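PDB 4LDG: protein with a SET domain within carboxy region from Cryptosporidium parvum, which probably acts as a histone H4K20 methyltransferase, although its activity has not been established. Local coordinates for residues Y130-E135 with V164-G169; T173-A178 with M194-A199; E183-S188 with A208-L213; T232-I237 with P241-V246. All coordinates share one frame; numbering follows the deposited sequence.

In the fold
Along the chain, contact 1 closes before contact 2 opens, contacts 2 and 3 interleave, and contact 4 comes last. Contacts 1 and 4 have centres about 8 Å apart and share a three-stranded antiparallel sheet, in which strand 163-166 pairs with strand 240-247 and that strand with 230-237; helix 121-134 packs on it. Contacts 2 and 3, centres about 15 Å apart, both use helix 175-187, which lies beside the second sheet (170-172, 202-207, 194-199). Tyr195 and Phe197 carry the second sheet onto the hairpin of contact 4. Small sheets packed together in this way are the SET-domain core, with contact 3 about 22 Å between centres from contacts 1 and 4.

Contact 1: residues Y130-E135 with V164-G169; sequences YCILNE and VLEYKG
Lys168 NZ meets Glu135 OE1 at 2.8 Å in a salt bridge that spans the gap between the end of helix 121-134 and the chain just beyond strand 163-166. Followed from its CB, the lysine first leaves the backbone with CG anti to its carbonyl carbon (chi1 -69°), then runs on extended, so that CE comes 3.8 Å from Glu135 OE1 and NZ makes the bond, using the syn lone pair of that oxygen, on the side of OE2. The glutamate reaches back by a bend at chi2 (-80°), and the two chains cross at a slant.

Glu135 is the first residue to leave helical backbone angles: its phi is positive (63°) and it closes a Schellman motif, with two bonds back into the last turn. The salt bridge therefore ties the C-terminal end of helix 121-134 to the chain that follows strand 163-166, an outer strand of a SET-domain sheet.

Nearly one turn earlier, the Ile132 side chain stands at about a right angle to that of Glu166, whose fully extended chain brings OE1 within 4.0 Å of Ile132 CG2. A water lies 2.7 Å from Ile132 O and 2.7 Å from Glu166 OE1, placed to donate to either, though with other acceptors around it the two bonds are probably not both made at all times. The other carboxylate oxygen, OE2, is in a salt bridge with Arg242 NE, while Ile132 also packs on Phe244 and Leu235, covering the sheet.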
loop_
_atom_site.group_PDB
_atom_site.type_symbol
_atom_site.label_atom_id
_atom_site.label_comp_id
_atom_site.label_asym_id
_atom_site.label_seq_id
_atom_site.Cartn_x
_atom_site.Cartn_y
_atom_site.Cartn_z
ATOM N N TYR A 130 -10.065 -7.354 -2.835
ATOM C CA TYR A 130 -10.094 -8.068 -1.569
ATOM C C TYR A 130 -9.055 -7.531 -0.584
ATOM O O TYR A 130 -9.350 -7.378 0.590
ATOM C CB TYR A 130 -9.904 -9.574 -1.783
ATOM C CG TYR A 130 -10.120 -10.403 -0.531
ATOM C CD1 TYR A 130 -11.389 -10.915 -0.209
ATOM C CD2 TYR A 130 -9.071 -10.678 0.321
ATOM C CE1 TYR A 130 -11.591 -11.682 0.912
ATOM C CE2 TYR A 130 -9.258 -11.430 1.467
ATOM C CZ TYR A 130 -10.524 -11.925 1.762
ATOM O OH TYR A 130 -10.698 -12.669 2.905
ATOM N N CYS A 131 -7.826 -7.294 -1.036
ATOM C CA CYS A 131 -6.769 -6.765 -0.125
ATOM C C CYS A 131 -7.108 -5.354 0.385
ATOM O O CYS A 131 -6.916 -5.029 1.558
ATOM C CB CYS A 131 -5.425 -6.727 -0.816
ATOM S SG CYS A 131 -4.789 -8.319 -1.368
ATOM N N ILE A 132 -7.646 -4.523 -0.493
ATOM C CA ILE A 132 -8.002 -3.173 -0.091
ATOM C C ILE A 132 -9.015 -3.201 1.050
ATOM O O ILE A 132 -8.847 -2.519 2.053
ATOM C CB ILE A 132 -8.565 -2.352 -1.260
ATOM C CG1 ILE A 132 -7.438 -2.018 -2.219
ATOM C CG2 ILE A 132 -9.155 -1.040 -0.735
ATOM C CD1 ILE A 132 -7.893 -1.409 -3.519
ATOM N N LEU A 133 -10.066 -4.005 0.889
ATOM C CA LEU A 133 -11.200 -3.970 1.820
ATOM C C LEU A 133 -10.981 -4.781 3.091
ATOM O O LEU A 133 -11.576 -4.467 4.107
ATOM C CB LEU A 133 -12.474 -4.423 1.113
ATOM C CG LEU A 133 -13.016 -3.424 0.088
ATOM C CD1 LEU A 133 -14.075 -4.045 -0.769
ATOM C CD2 LEU A 133 -13.565 -2.182 0.772
ATOM N N ASN A 134 -10.134 -5.804 3.050
ATOM C CA ASN A 134 -9.834 -6.596 4.255
ATOM C C ASN A 134 -8.472 -6.266 4.857
ATOM O O ASN A 134 -7.986 -6.996 5.691
ATOM C CB ASN A 134 -9.919 -8.095 3.922
ATOM C CG ASN A 134 -11.308 -8.493 3.508
ATOM O OD1 ASN A 134 -12.233 -8.429 4.310
ATOM N ND2 ASN A 134 -11.479 -8.864 2.247
ATOM N N GLU A 135 -7.853 -5.179 4.398
ATOM C CA GLU A 135 -6.612 -4.649 4.979
ATOM C C GLU A 135 -5.445 -5.610 4.866
ATOM O O GLU A 135 -4.686 -5.770 5.804
ATOM C CB GLU A 135 -6.803 -4.241 6.446
ATOM C CG GLU A 135 -7.910 -3.231 6.700
ATOM C CD GLU A 135 -7.523 -1.790 6.396
ATOM O OE1 GLU A 135 -6.372 -1.522 5.959
ATOM O OE2 GLU A 135 -8.383 -0.900 6.597
ATOM N N VAL A 164 0.934 -3.887 -2.648
ATOM C CA VAL A 164 1.930 -3.454 -1.647
ATOM C C VAL A 164 1.262 -2.739 -0.467
ATOM O O VAL A 164 1.250 -3.243 0.670
ATOM C CB VAL A 164 3.050 -2.651 -2.328
ATOM C CG1 VAL A 164 4.079 -2.145 -1.329
ATOM C CG2 VAL A 164 3.739 -3.526 -3.371
ATOM N N LEU A 165 0.666 -1.584 -0.737
ATOM C CA LEU A 165 0.066 -0.759 0.316
ATOM C C LEU A 165 -0.958 0.122 -0.330
ATOM O O LEU A 165 -0.816 0.480 -1.519
ATOM C CB LEU A 165 1.112 0.177 0.931
ATOM C CG LEU A 165 2.211 -0.373 1.831
ATOM C CD1 LEU A 165 3.274 0.705 2.033
ATOM C CD2 LEU A 165 1.668 -0.850 3.174
ATOM N N GLU A 166 -1.958 0.534 0.436
ATOM C CA GLU A 166 -2.885 1.527 -0.074
ATOM C C GLU A 166 -2.270 2.879 0.230
ATOM O O GLU A 166 -1.642 3.035 1.258
ATOM C CB GLU A 166 -4.268 1.405 0.566
ATOM C CG GLU A 166 -5.263 2.427 0.031
ATOM C CD GLU A 166 -6.645 2.354 0.647
ATOM O OE1 GLU A 166 -6.926 1.422 1.432
ATOM O OE2 GLU A 166 -7.468 3.245 0.329
ATOM N N TYR A 167 -2.441 3.844 -0.669
ATOM C CA TYR A 167 -2.087 5.218 -0.359
ATOM C C TYR A 167 -3.277 5.838 0.366
ATOM O O TYR A 167 -4.213 6.322 -0.255
ATOM C CB TYR A 167 -1.743 5.997 -1.621
ATOM C CG TYR A 167 -0.992 7.283 -1.347
ATOM C CD1 TYR A 167 0.394 7.295 -1.350
ATOM C CD2 TYR A 167 -1.652 8.469 -1.067
ATOM C CE1 TYR A 167 1.108 8.450 -1.096
ATOM C CE2 TYR A 167 -0.943 9.639 -0.806
ATOM C CZ TYR A 167 0.443 9.614 -0.825
ATOM O OH TYR A 167 1.187 10.732 -0.602
ATOM N N LYS A 168 -3.251 5.778 1.685
ATOM C CA LYS A 168 -4.334 6.288 2.523
ATOM C C LYS A 168 -4.205 7.746 2.905
ATOM O O LYS A 168 -3.106 8.250 3.090
ATOM C CB LYS A 168 -4.385 5.477 3.807
ATOM C CG LYS A 168 -4.852 4.053 3.586
ATOM C CD LYS A 168 -4.671 3.205 4.818
ATOM C CE LYS A 168 -5.562 1.999 4.703
ATOM N NZ LYS A 168 -5.085 0.901 5.587
ATOM N N GLY A 169 -5.337 8.410 3.091
ATOM C CA GLY A 169 -5.325 9.818 3.508
ATOM C C GLY A 169 -6.748 10.286 3.484
ATOM O O GLY A 169 -7.617 9.455 3.367
HETATM O O HOH W 1 -6.626 -1.023 2.554
#

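Contact 2: residues T173-A178 with M194-A199; sequences TQLNEA and MYYFKA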
loop_
_atom_site.group_PDB
_atom_site.type_symbol
_atom_site.label_atom_id
_atom_site.label_comp_id
_atom_site.label_asym_id
_atom_site.label_seq_id
_atom_site.Cartn_x
_atom_site.Cartn_y
_atom_site.Cartn_z
ATOM N N THR A 173 -12.370 15.899 -3.021
ATOM C CA THR A 173 -13.058 15.838 -4.301
ATOM C C THR A 173 -13.210 17.226 -4.930
ATOM O O THR A 173 -13.373 17.321 -6.138
ATOM C CB THR A 173 -14.421 15.100 -4.158
ATOM O OG1 THR A 173 -15.208 15.694 -3.125
ATOM C CG2 THR A 173 -14.198 13.636 -3.762
ATOM N N GLN A 174 -13.159 18.284 -4.110
ATOM C CA GLN A 174 -13.173 19.673 -4.592
ATOM C C GLN A 174 -11.726 20.196 -4.622
ATOM O O GLN A 174 -11.097 20.370 -3.574
ATOM C CB GLN A 174 -14.059 20.550 -3.685
ATOM C CG GLN A 174 -15.572 20.421 -3.941
ATOM N N LEU A 175 -11.190 20.424 -5.821
ATOM C CA LEU A 175 -9.778 20.802 -5.973
ATOM C C LEU A 175 -9.421 22.195 -5.439
ATOM O O LEU A 175 -8.258 22.435 -5.102
ATOM C CB LEU A 175 -9.320 20.689 -7.426
ATOM C CG LEU A 175 -8.927 19.313 -7.988
ATOM C CD1 LEU A 175 -8.186 19.500 -9.313
ATOM C CD2 LEU A 175 -8.088 18.492 -7.012
ATOM N N ASN A 176 -10.383 23.113 -5.360
ATOM C CA ASN A 176 -10.107 24.380 -4.678
ATOM C C ASN A 176 -9.806 24.197 -3.169
ATOM O O ASN A 176 -9.011 24.964 -2.610
ATOM C CB ASN A 176 -11.200 25.436 -4.933
ATOM C CG ASN A 176 -12.613 24.943 -4.604
ATOM O OD1 ASN A 176 -13.042 23.866 -5.055
ATOM N ND2 ASN A 176 -13.364 25.755 -3.847
ATOM N N GLU A 177 -10.405 23.184 -2.520
ATOM C CA GLU A 177 -10.045 22.828 -1.125
ATOM C C GLU A 177 -8.604 22.337 -1.025
ATOM O O GLU A 177 -7.894 22.694 -0.080
ATOM C CB GLU A 177 -10.933 21.733 -0.540
ATOM C CG GLU A 177 -12.355 22.149 -0.208
ATOM C CD GLU A 177 -13.216 20.977 0.286
ATOM O OE1 GLU A 177 -12.675 19.845 0.505
ATOM O OE2 GLU A 177 -14.446 21.197 0.460
ATOM N N ALA A 178 -8.185 21.528 -1.998
ATOM C CA ALA A 178 -6.839 20.958 -2.017
ATOM C C ALA A 178 -5.757 22.023 -2.193
ATOM O O ALA A 178 -4.769 22.051 -1.464
ATOM C CB ALA A 178 -6.729 19.912 -3.106
ATOM N N MET A 194 0.606 15.132 -0.331
ATOM C CA MET A 194 -0.631 15.162 -1.081
ATOM C C MET A 194 -0.393 14.515 -2.415
ATOM O O MET A 194 0.673 14.676 -3.027
ATOM C CB MET A 194 -1.140 16.590 -1.270
ATOM C CG MET A 194 -1.451 17.305 0.028
ATOM S SD MET A 194 -2.140 18.974 -0.140
ATOM C CE MET A 194 -3.734 18.681 -0.866
ATOM N N TYR A 195 -1.398 13.780 -2.870
ATOM C CA TYR A 195 -1.298 13.071 -4.122
ATOM C C TYR A 195 -2.503 13.407 -5.002
ATOM O O TYR A 195 -3.621 12.893 -4.790
ATOM C CB TYR A 195 -1.197 11.573 -3.858
ATOM C CG TYR A 195 -0.771 10.807 -5.056
ATOM C CD1 TYR A 195 0.507 10.317 -5.150
ATOM C CD2 TYR A 195 -1.619 10.619 -6.128
ATOM C CE1 TYR A 195 0.918 9.634 -6.275
ATOM C CE2 TYR A 195 -1.216 9.935 -7.250
ATOM C CZ TYR A 195 0.055 9.458 -7.332
ATOM O OH TYR A 195 0.491 8.767 -8.444
ATOM N N TYR A 196 -2.256 14.262 -5.987
ATOM C CA TYR A 196 -3.226 14.573 -7.060
ATOM C C TYR A 196 -3.168 13.492 -8.130
ATOM O O TYR A 196 -2.077 13.136 -8.568
ATOM C CB TYR A 196 -2.925 15.925 -7.742
ATOM C CG TYR A 196 -3.099 17.153 -6.842
ATOM C CD1 TYR A 196 -4.360 17.720 -6.619
ATOM C CD2 TYR A 196 -2.018 17.733 -6.200
ATOM C CE1 TYR A 196 -4.530 18.820 -5.788
ATOM C CE2 TYR A 196 -2.185 18.853 -5.382
ATOM C CZ TYR A 196 -3.447 19.390 -5.181
ATOM O OH TYR A 196 -3.622 20.503 -4.367
ATOM N N PHE A 197 -4.347 13.031 -8.560
ATOM C CA PHE A 197 -4.523 12.058 -9.639
ATOM C C PHE A 197 -5.893 12.202 -10.306
ATOM O O PHE A 197 -6.817 12.850 -9.779
ATOM C CB PHE A 197 -4.369 10.599 -9.143
ATOM C CG PHE A 197 -5.396 10.174 -8.118
ATOM C CD1 PHE A 197 -6.455 9.341 -8.467
ATOM C CD2 PHE A 197 -5.290 10.583 -6.800
ATOM C CE1 PHE A 197 -7.382 8.937 -7.528
ATOM C CE2 PHE A 197 -6.227 10.214 -5.854
ATOM C CZ PHE A 197 -7.274 9.377 -6.219
ATOM N N LYS A 198 -6.004 11.601 -11.483
ATOM C CA LYS A 198 -7.258 11.520 -12.219
ATOM C C LYS A 198 -7.710 10.057 -12.269
ATOM O O LYS A 198 -6.919 9.169 -12.607
ATOM C CB LYS A 198 -7.054 12.056 -13.634
ATOM C CG LYS A 198 -8.347 12.269 -14.421
ATOM C CD LYS A 198 -8.056 12.702 -15.865
ATOM C CE LYS A 198 -9.052 13.743 -16.383
ATOM N NZ LYS A 198 -8.787 15.121 -15.853
ATOM N N ALA A 199 -8.968 9.806 -11.910
ATOM C CA ALA A 199 -9.591 8.479 -12.087
ATOM C C ALA A 199 -11.074 8.626 -12.428
ATOM O O ALA A 199 -11.748 9.498 -11.876
ATOM C CB ALA A 199 -9.446 7.642 -10.818
#
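The two backbones stay well apart, with the nearest CA atoms, those of Ala178 and Met194, 8.5 Å from each other, and no hydrogen bond crosses, so side chains bridge the whole distance. Leu175 CD2 comes to the edge of the Tyr196 ring, near its plane, 3.8 Å from Tyr196 CE1. Ala178 CB approaches the same ring obliquely, 3.6 Å from Tyr196 CE1 and 3.4 Å from Tyr196 OH. One methyl from each of two residues about a helical turn apart, Leu175 and Ala178, thus touches the CE1 side of the phenol.

This is a helix packed against an edge strand: helix 175-187, whose N-cap position is Gln174, lies along strand 194-199, the outermost strand of a SET-domain sheet, with Tyr196 and Met194 pointing at it. The Met194 chain runs straight through chi2 and then bends at chi3 (67°), which turns its methyl CE to the helix, 3.9 Å from Ala178 CB and 3.6 Å from Ala178 O. Ala178, which is buried, therefore takes both neighbours at once. The phenol is held at its tip by a hydrogen bond between Tyr196 OH and Glu182 OE1, and Lys179 makes a cation-pi contact with its ring.

Contact 3: residues E183-S188 with A208-L213; sequences EKYALS and ATEECL
One face of the Tyr185 ring is covered by Thr209, whose CG2 methyl makes a CH-pi contact, 3.7 Å from the ring centroid and 15° off the ring normal. The methyl sits 3.6 Å above the plane, displaced toward the rim, and Thr209 CB lies over the same face, 3.6 Å from Tyr185 CZ. Thr209 OG1 lies over that face too, toward the opposite rim, 3.4 Å from Tyr185 CE2. At the edge, near the ring plane, comes the Glu210 carboxylate: in the conformer described, one of two, its OE2 is 3.6 Å from Tyr185 OH.

The two principal side chains approach from opposite directions. Thr209 places CG2 anti to its backbone N (chi1 -58° for OG1), which lets the methyl meet the ring while OG1 turns to other partners, hydrogen bonding with Asp207 OD1 and with Tyr193 N. Asp207 serves the phenol too: its OD2 is hydrogen-bonded to Tyr185 OH, so one carboxylate positions both residues of the CH-pi pair. In the same conformer, Glu210 OE1 makes a salt bridge to Arg190, which also touches Tyr185.

The result is a buried CH-pi contact that packs the last turns of helix 175-187 on the loop leaving strand 202-207, within the SET domain.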
loop_
_atom_site.group_PDB
_atom_site.type_symbol
_atom_site.label_atom_id
_atom_site.label_comp_id
_atom_site.label_asym_id
_atom_site.label_seq_id
_atom_site.Cartn_x
_atom_site.Cartn_y
_atom_site.Cartn_z
ATOM N N GLU A 183 -1.592 25.599 0.168
ATOM C CA GLU A 183 -1.095 26.895 0.615
ATOM C C GLU A 183 -0.917 26.992 2.132
ATOM O O GLU A 183 0.054 27.584 2.591
ATOM C CB GLU A 183 -1.971 28.039 0.092
ATOM C CG GLU A 183 -1.732 28.338 -1.388
ATOM C CD GLU A 183 -2.781 29.243 -2.027
ATOM O OE1 GLU A 183 -3.574 28.725 -2.852
ATOM O OE2 GLU A 183 -2.805 30.462 -1.723
ATOM N N LYS A 184 -1.827 26.406 2.901
ATOM C CA LYS A 184 -1.735 26.441 4.357
ATOM C C LYS A 184 -0.521 25.656 4.867
ATOM O O LYS A 184 0.219 26.131 5.722
ATOM C CB LYS A 184 -3.044 25.932 5.010
ATOM C CG LYS A 184 -2.963 25.635 6.511
ATOM C CD LYS A 184 -4.341 25.413 7.147
ATOM C CE LYS A 184 -4.916 24.031 6.843
ATOM N NZ LYS A 184 -4.683 23.021 7.916
ATOM N N TYR A 185 -0.308 24.461 4.339
ATOM C CA TYR A 185 0.876 23.697 4.714
ATOM C C TYR A 185 2.159 24.470 4.376
ATOM O O TYR A 185 3.050 24.552 5.198
ATOM C CB TYR A 185 0.905 22.310 4.070
ATOM C CG TYR A 185 -0.256 21.396 4.463
ATOM C CD1 TYR A 185 -0.660 21.265 5.787
ATOM C CD2 TYR A 185 -0.920 20.647 3.508
ATOM C CE1 TYR A 185 -1.718 20.453 6.137
ATOM C CE2 TYR A 185 -1.951 19.807 3.857
ATOM C CZ TYR A 185 -2.352 19.717 5.170
ATOM O OH TYR A 185 -3.400 18.888 5.499
ATOM N N ALA A 186 2.231 25.073 3.193
ATOM C CA ALA A 186 3.440 25.816 2.821
ATOM C C ALA A 186 3.663 26.989 3.766
ATOM O O ALA A 186 4.773 27.182 4.238
ATOM C CB ALA A 186 3.384 26.289 1.380
ATOM N N LEU A 187 2.600 27.732 4.076
ATOM C CA LEU A 187 2.693 28.917 4.940
ATOM C C LEU A 187 3.110 28.580 6.389
ATOM O O LEU A 187 3.782 29.367 7.042
ATOM C CB LEU A 187 1.356 29.683 4.915
ATOM C CG LEU A 187 1.215 30.972 5.748
ATOM C CD1 LEU A 187 2.260 32.020 5.349
ATOM C CD2 LEU A 187 -0.190 31.552 5.636
ATOM N N SER A 188 2.722 27.403 6.864
ATOM C CA SER A 188 3.057 26.906 8.208
ATOM C C SER A 188 4.411 26.183 8.275
ATOM O O SER A 188 4.810 25.688 9.324
ATOM C CB SER A 188 1.983 25.899 8.622
ATOM O OG SER A 188 0.705 26.368 8.232
ATOM N N ALA A 208 -2.492 13.016 2.716
ATOM C CA ALA A 208 -1.983 12.200 3.834
ATOM C C ALA A 208 -1.038 12.983 4.783
ATOM O O ALA A 208 -0.233 12.386 5.507
ATOM C CB ALA A 208 -1.276 10.965 3.275
ATOM N N THR A 209 -1.162 14.311 4.805
ATOM C CA THR A 209 -0.264 15.166 5.607
ATOM C C THR A 209 -0.403 14.932 7.104
ATOM O O THR A 209 0.605 14.750 7.770
ATOM C CB THR A 209 -0.469 16.657 5.297
ATOM O OG1 THR A 209 -0.253 16.875 3.903
ATOM C CG2 THR A 209 0.484 17.527 6.101
ATOM N N GLU A 210 -1.626 14.887 7.639
ATOM C CA GLU A 210 -1.785 14.639 9.065
ATOM C C GLU A 210 -1.084 13.313 9.425
ATOM O O GLU A 210 -1.129 12.332 8.673
ATOM C CB GLU A 210 -3.261 14.641 9.495
ATOM C CG GLU A 210 -4.096 15.866 9.088
ATOM C CD GLU A 210 -3.458 17.221 9.389
ATOM O OE1 GLU A 210 -2.365 17.271 10.000
ATOM O OE2 GLU A 210 -4.063 18.254 9.009
ATOM N N GLU A 211 -0.411 13.309 10.569
ATOM C CA GLU A 211 0.354 12.154 11.012
ATOM C C GLU A 211 -0.591 11.239 11.766
ATOM O O GLU A 211 -0.560 11.176 12.995
ATOM C CB GLU A 211 1.532 12.589 11.892
ATOM N N CYS A 212 -1.430 10.532 11.014
ATOM C CA CYS A 212 -2.385 9.589 11.576
ATOM C C CYS A 212 -1.904 8.175 11.318
ATOM O O CYS A 212 -1.675 7.791 10.171
ATOM C CB CYS A 212 -3.754 9.786 10.940
ATOM S SG CYS A 212 -4.428 11.440 11.190
ATOM N N LEU A 213 -1.757 7.406 12.390
ATOM C CA LEU A 213 -1.310 6.034 12.313
ATOM C C LEU A 213 -2.112 5.229 11.287
ATOM O O LEU A 213 -1.546 4.426 10.558
ATOM C CB LEU A 213 -1.439 5.376 13.695
ATOM C CG LEU A 213 -0.727 4.027 13.806
ATOM C CD1 LEU A 213 0.770 4.279 13.905
ATOM C CD2 LEU A 213 -1.235 3.196 14.983
#

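Contact 4: residues T232-I237 with P241-V246; sequences TKVLMI and PRLFFV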
loop_
_atom_site.group_PDB
_atom_site.type_symbol
_atom_site.label_atom_id
_atom_site.label_comp_id
_atom_site.label_asym_id
_atom_site.label_seq_id
_atom_site.Cartn_x
_atom_site.Cartn_y
_atom_site.Cartn_z
ATOM N N THR A 232 1.346 2.855 -9.244
ATOM C CA THR A 232 0.013 2.998 -8.667
ATOM C C THR A 232 -1.087 2.450 -9.567
ATOM O O THR A 232 -0.930 2.296 -10.777
ATOM C CB THR A 232 -0.291 4.462 -8.333
ATOM O OG1 THR A 232 0.061 5.271 -9.450
ATOM C CG2 THR A 232 0.501 4.902 -7.120
ATOM N N LYS A 233 -2.195 2.124 -8.928
ATOM C CA LYS A 233 -3.398 1.688 -9.585
ATOM C C LYS A 233 -4.547 2.236 -8.770
ATOM O O LYS A 233 -4.359 2.639 -7.632
ATOM C CB LYS A 233 -3.444 0.160 -9.665
ATOM C CG LYS A 233 -2.581 -0.349 -10.787
ATOM C CD LYS A 233 -2.636 -1.855 -10.917
ATOM C CE LYS A 233 -1.749 -2.373 -12.062
ATOM N NZ LYS A 233 -1.676 -1.485 -13.264
ATOM N N VAL A 234 -5.719 2.300 -9.373
ATOM C CA VAL A 234 -6.916 2.766 -8.680
ATOM C C VAL A 234 -8.032 1.753 -8.906
ATOM O O VAL A 234 -8.160 1.230 -9.997
ATOM C CB VAL A 234 -7.383 4.163 -9.158
ATOM C CG1 VAL A 234 -8.729 4.520 -8.534
ATOM C CG2 VAL A 234 -6.382 5.227 -8.764
ATOM N N LEU A 235 -8.788 1.470 -7.853
ATOM C CA LEU A 235 -10.059 0.779 -7.953
ATOM C C LEU A 235 -11.138 1.691 -7.437
ATOM O O LEU A 235 -11.010 2.260 -6.342
ATOM C CB LEU A 235 -10.085 -0.487 -7.094
ATOM C CG LEU A 235 -9.249 -1.698 -7.528
ATOM C CD1 LEU A 235 -9.592 -2.897 -6.654
ATOM C CD2 LEU A 235 -9.431 -2.049 -9.000
ATOM N N MET A 236 -12.212 1.798 -8.209
ATOM C CA MET A 236 -13.407 2.468 -7.740
ATOM C C MET A 236 -14.186 1.446 -6.946
ATOM O O MET A 236 -14.563 0.430 -7.494
ATOM C CB MET A 236 -14.249 2.978 -8.913
ATOM C CG MET A 236 -13.492 3.924 -9.828
ATOM S SD MET A 236 -12.882 5.421 -9.019
ATOM C CE MET A 236 -14.439 6.225 -8.653
ATOM N N ILE A 237 -14.379 1.709 -5.654
ATOM C CA ILE A 237 -15.091 0.820 -4.759
ATOM C C ILE A 237 -16.116 1.665 -4.052
ATOM O O ILE A 237 -15.766 2.660 -3.428
ATOM C CB ILE A 237 -14.166 0.184 -3.729
ATOM C CG1 ILE A 237 -13.269 -0.819 -4.425
ATOM C CG2 ILE A 237 -14.980 -0.498 -2.632
ATOM C CD1 ILE A 237 -12.123 -1.315 -3.584
ATOM N N PRO A 241 -12.601 6.383 -5.225
ATOM C CA PRO A 241 -11.357 5.821 -5.723
ATOM C C PRO A 241 -10.503 5.417 -4.557
ATOM O O PRO A 241 -10.443 6.149 -3.585
ATOM C CB PRO A 241 -10.709 6.993 -6.449
ATOM C CG PRO A 241 -11.220 8.198 -5.733
ATOM C CD PRO A 241 -12.636 7.852 -5.349
ATOM N N ARG A 242 -9.877 4.247 -4.661
ATOM C CA ARG A 242 -8.897 3.753 -3.706
ATOM C C ARG A 242 -7.592 3.576 -4.448
ATOM O O ARG A 242 -7.499 2.751 -5.405
ATOM C CB ARG A 242 -9.330 2.406 -3.129
ATOM C CG ARG A 242 -10.776 2.397 -2.635
ATOM C CD ARG A 242 -10.971 3.303 -1.433
ATOM N NE ARG A 242 -10.241 2.745 -0.298
ATOM C CZ ARG A 242 -10.754 1.929 0.618
ATOM N NH1 ARG A 242 -12.038 1.549 0.570
ATOM N NH2 ARG A 242 -9.977 1.467 1.581
ATOM N N LEU A 243 -6.576 4.318 -3.991
ATOM C CA LEU A 243 -5.294 4.380 -4.679
ATOM C C LEU A 243 -4.310 3.491 -3.931
ATOM O O LEU A 243 -4.191 3.580 -2.687
ATOM C CB LEU A 243 -4.806 5.838 -4.708
ATOM C CG LEU A 243 -3.428 6.218 -5.294
ATOM C CD1 LEU A 243 -3.390 5.996 -6.803
ATOM C CD2 LEU A 243 -3.113 7.669 -4.965
ATOM N N PHE A 244 -3.595 2.651 -4.687
ATOM C CA PHE A 244 -2.684 1.686 -4.094
ATOM C C PHE A 244 -1.480 1.404 -4.959
ATOM O O PHE A 244 -1.476 1.657 -6.198
ATOM C CB PHE A 244 -3.397 0.346 -3.736
ATOM C CG PHE A 244 -3.967 -0.415 -4.925
ATOM C CD1 PHE A 244 -3.314 -1.511 -5.455
ATOM C CD2 PHE A 244 -5.159 -0.034 -5.499
ATOM C CE1 PHE A 244 -3.840 -2.200 -6.545
ATOM C CE2 PHE A 244 -5.689 -0.707 -6.588
ATOM C CZ PHE A 244 -5.037 -1.791 -7.110
ATOM N N PHE A 245 -0.454 0.870 -4.287
ATOM C CA PHE A 245 0.796 0.510 -4.931
ATOM C C PHE A 245 0.832 -0.977 -5.228
ATOM O O PHE A 245 0.357 -1.788 -4.429
ATOM C CB PHE A 245 1.934 0.833 -3.998
ATOM C CG PHE A 245 2.163 2.298 -3.805
ATOM C CD1 PHE A 245 2.594 3.078 -4.846
ATOM C CD2 PHE A 245 1.998 2.880 -2.551
ATOM C CE1 PHE A 245 2.857 4.413 -4.651
ATOM C CE2 PHE A 245 2.248 4.209 -2.356
ATOM C CZ PHE A 245 2.680 4.974 -3.409
ATOM N N VAL A 246 1.366 -1.333 -6.388
ATOM C CA VAL A 246 1.729 -2.720 -6.672
ATOM C C VAL A 246 3.167 -2.748 -7.133
ATOM O O VAL A 246 3.668 -1.766 -7.650
ATOM C CB VAL A 246 0.822 -3.362 -7.728
ATOM C CG1 VAL A 246 -0.621 -3.343 -7.256
ATOM C CG2 VAL A 246 0.920 -2.655 -9.052
HETATM O O HOH W 2 -14.284 2.434 -0.852
#
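Phe244 lies across the hairpin with the Lys233 CB over its ring face, a CH-pi contact 4.0 Å from the centroid and 27° off the ring normal. Its CG takes the crowded position between N and carbonyl carbon (chi1 63°), laying the ring back over the neighbouring strand, where Phe244 CE2 also comes within 3.8 Å of Leu235 CG, the two side chains slanting past each other. Ile237 and Arg242 cross at about a right angle, Ile237 CD1 4.1 Å from Arg242 CG.

On the face of the sheet opposite Phe244, Thr232 and Phe245 lie side by side, pointing the same way, with Thr232 CG2 3.4 Å from Phe245 CE1. Val234 and Pro241 also lie side by side, while Val234 CG2 meets Leu243 CD1 at 3.7 Å. The sulfur of Met236, bent at chi2 and chi3, rests 3.7 Å from Pro241 CB.

Strands 230-237 and 240-247 form an antiparallel beta hairpin; the axes of segments 232-237 and 241-246 meet at 154°. Lys233 with Phe244 and Leu235 with Arg242 are the hydrogen-bonded pairs: Arg242 N donates to Leu235 O at 2.8 Å, and Leu235 N to Arg242 O at 3.0 Å. A water in the plane of the Arg242 guanidinium accepts from NH1 and donates to Ile237 O.

Four backbone hydrogen bonds thus set the register, while mostly apolar contacts pack on both faces; the polar group of Arg242 is tied by water to the neighbouring strand.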